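Side-chain contact in cytochrome c (Rhodothermus marinus, PDB 3CP5), which binds one heme c covalently and probably carries electrons between redox partners: residues His86-Met89 / Lys90-Gln94. Residues are numbered along the deposited sequence; the frame is centred on the assembly and turned at random.
Sequences HPVM and KQLVQ. With HEC (heme c), chain C.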
# COMPACT_ATOMS: atom_id res chain seq x y z
N HIS A 86 8.68 2.39 -11.21
CA HIS A 86 8.34 3.57 -10.42
C HIS A 86 9.56 4.00 -9.62
O HIS A 86 10.08 3.22 -8.85
CB HIS A 86 7.17 3.30 -9.49
CG HIS A 86 6.53 4.58 -9.03
ND1 HIS A 86 7.15 5.44 -8.15
CD2 HIS A 86 5.36 5.14 -9.44
CE1 HIS A 86 6.35 6.50 -7.99
NE2 HIS A 86 5.27 6.33 -8.75
N PRO A 87 10.04 5.22 -9.79
CA PRO A 87 11.28 5.66 -9.12
C PRO A 87 11.25 5.61 -7.60
O PRO A 87 12.30 5.38 -7.01
CB PRO A 87 11.47 7.13 -9.52
CG PRO A 87 10.23 7.50 -10.19
CD PRO A 87 9.52 6.29 -10.64
N VAL A 88 10.09 5.79 -6.98
CA VAL A 88 10.08 5.76 -5.53
C VAL A 88 10.32 4.34 -5.01
O VAL A 88 11.08 4.13 -4.07
CB VAL A 88 8.73 6.29 -5.05
CG1 VAL A 88 8.61 6.13 -3.57
CG2 VAL A 88 8.62 7.77 -5.48
N MET A 89 9.65 3.35 -5.64
CA MET A 89 9.87 1.95 -5.26
C MET A 89 11.28 1.50 -5.59
O MET A 89 11.91 0.73 -4.86
CB MET A 89 8.85 0.99 -5.89
CG MET A 89 7.52 0.93 -5.17
SD MET A 89 7.61 0.14 -3.56
CE MET A 89 7.61 -1.61 -3.87
N LYS A 90 11.80 1.96 -6.72
CA LYS A 90 13.19 1.56 -7.04
C LYS A 90 14.14 2.09 -5.97
O LYS A 90 15.04 1.37 -5.51
CB LYS A 90 13.53 1.98 -8.47
CG LYS A 90 14.66 1.24 -9.10
CD LYS A 90 14.99 1.70 -10.51
CE LYS A 90 16.45 1.40 -10.87
NZ LYS A 90 16.72 1.25 -12.32
N GLN A 91 14.01 3.33 -5.52
CA GLN A 91 14.86 3.85 -4.44
C GLN A 91 14.70 3.03 -3.18
O GLN A 91 15.69 2.80 -2.44
CB GLN A 91 14.59 5.34 -4.15
CG GLN A 91 15.53 5.94 -3.09
CD GLN A 91 15.26 5.81 -1.62
OE1 GLN A 91 16.18 5.57 -0.80
NE2 GLN A 91 13.98 5.87 -1.27
N LEU A 92 13.49 2.68 -2.83
CA LEU A 92 13.28 1.88 -1.61
C LEU A 92 13.93 0.52 -1.69
O LEU A 92 14.41 0.03 -0.65
CB LEU A 92 11.78 1.84 -1.33
CG LEU A 92 11.08 3.13 -0.88
CD1 LEU A 92 9.58 2.96 -0.86
CD2 LEU A 92 11.50 3.46 0.55
N VAL A 93 13.94 -0.11 -2.87
CA VAL A 93 14.68 -1.37 -2.98
C VAL A 93 16.15 -1.14 -2.71
O VAL A 93 16.81 -1.96 -2.05
CB VAL A 93 14.48 -2.04 -4.36
CG1 VAL A 93 15.43 -3.20 -4.54
CG2 VAL A 93 13.06 -2.52 -4.53
N GLN A 94 16.75 -0.05 -3.23
CA GLN A 94 18.14 0.25 -2.93
C GLN A 94 18.32 0.42 -1.43
O GLN A 94 19.33 -0.03 -0.84
CB GLN A 94 18.53 1.53 -3.69
CG GLN A 94 19.92 2.06 -3.37
CD GLN A 94 20.14 3.38 -4.11
OE1 GLN A 94 19.46 4.36 -3.84
NE2 GLN A 94 21.07 3.31 -5.04
FE HEC C . 5.57 -3.86 1.44
CHA HEC C . 7.42 -1.19 0.38
CHB HEC C . 2.75 -1.95 1.43
CHC HEC C . 3.71 -6.65 2.17
CHD HEC C . 8.41 -5.61 2.01
NA HEC C . 5.18 -1.96 1.02
C1A HEC C . 6.06 -0.99 0.53
C2A HEC C . 5.31 0.20 0.20
C3A HEC C . 4.02 0.01 0.52
C4A HEC C . 3.94 -1.37 1.01
CMA HEC C . 2.83 0.99 0.40
CAA HEC C . 5.90 1.56 -0.26
CBA HEC C . 6.20 2.51 0.91
CGA HEC C . 6.55 3.91 0.46
O1A HEC C . 7.05 4.69 1.34
O2A HEC C . 6.29 4.26 -0.72
NB HEC C . 3.64 -4.24 1.80
C1B HEC C . 2.65 -3.28 1.87
C2B HEC C . 1.40 -3.91 2.21
C3B HEC C . 1.61 -5.25 2.34
C4B HEC C . 3.03 -5.44 2.08
CMB HEC C . 0.09 -3.11 2.39
CAB HEC C . 0.57 -6.37 2.53
CBB HEC C . -0.42 -6.41 1.52
NC HEC C . 5.97 -5.76 1.91
C1C HEC C . 5.08 -6.81 2.15
C2C HEC C . 5.80 -8.03 2.47
C3C HEC C . 7.11 -7.75 2.43
C4C HEC C . 7.22 -6.34 2.15
CMC HEC C . 5.09 -9.27 2.99
CAC HEC C . 8.30 -8.63 2.92
CBC HEC C . 8.40 -9.87 2.24
ND HEC C . 7.51 -3.46 1.22
C1D HEC C . 8.56 -4.33 1.53
C2D HEC C . 9.83 -3.66 1.27
C3D HEC C . 9.53 -2.48 0.71
C4D HEC C . 8.09 -2.33 0.76
CMD HEC C . 11.18 -4.38 1.52
CAD HEC C . 10.47 -1.41 0.11
CBD HEC C . 10.61 -1.65 -1.41
CGD HEC C . 11.24 -3.00 -1.66
O1D HEC C . 10.60 -3.88 -2.29
O2D HEC C . 12.42 -3.15 -1.16
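V88 and M89 meet L92 and V93 in a local contact within the first turns of helix 87-96, beside the heme propionates. V88 CG1 lies 4.3 Å from L92 CD1, and M89 SD lies 4.4 Å from the same methyl. L92 CD1 also presses on propionate carbon HEC CGA at 3.4 Å. V93 CG2 approaches the other carboxylate, 3.4 Å from HEC CGD. The M89 chain bends at both chi2 (-69°) and chi3 (-80°), which lays CE against the arm of the propionate that V93 also touches, 3.9 Å from HEC CBD. Cutting M89 back to an alanine removes SD and CE and is likely to open a gap beside the propionate carbons they touch. H86 is the N-cap. Its ND1 accepts a hydrogen bond from V88 N (3.2 Å), with the donor in the ring plane, while NE2 hydrogen-bonds to P10 O. Helical bonds follow, from K90 N to H86 O (3.0 Å) and from V93 N to M89 O (3.0 Å). Helix 69-77 packs on this heme-side face through Y71, which touches V88, M89 and L92 and also hydrogen-bonds the heme. Helix 79-85 adds I83 against M89 and V93, and helix 10-17 meets H86 and P87 through L13.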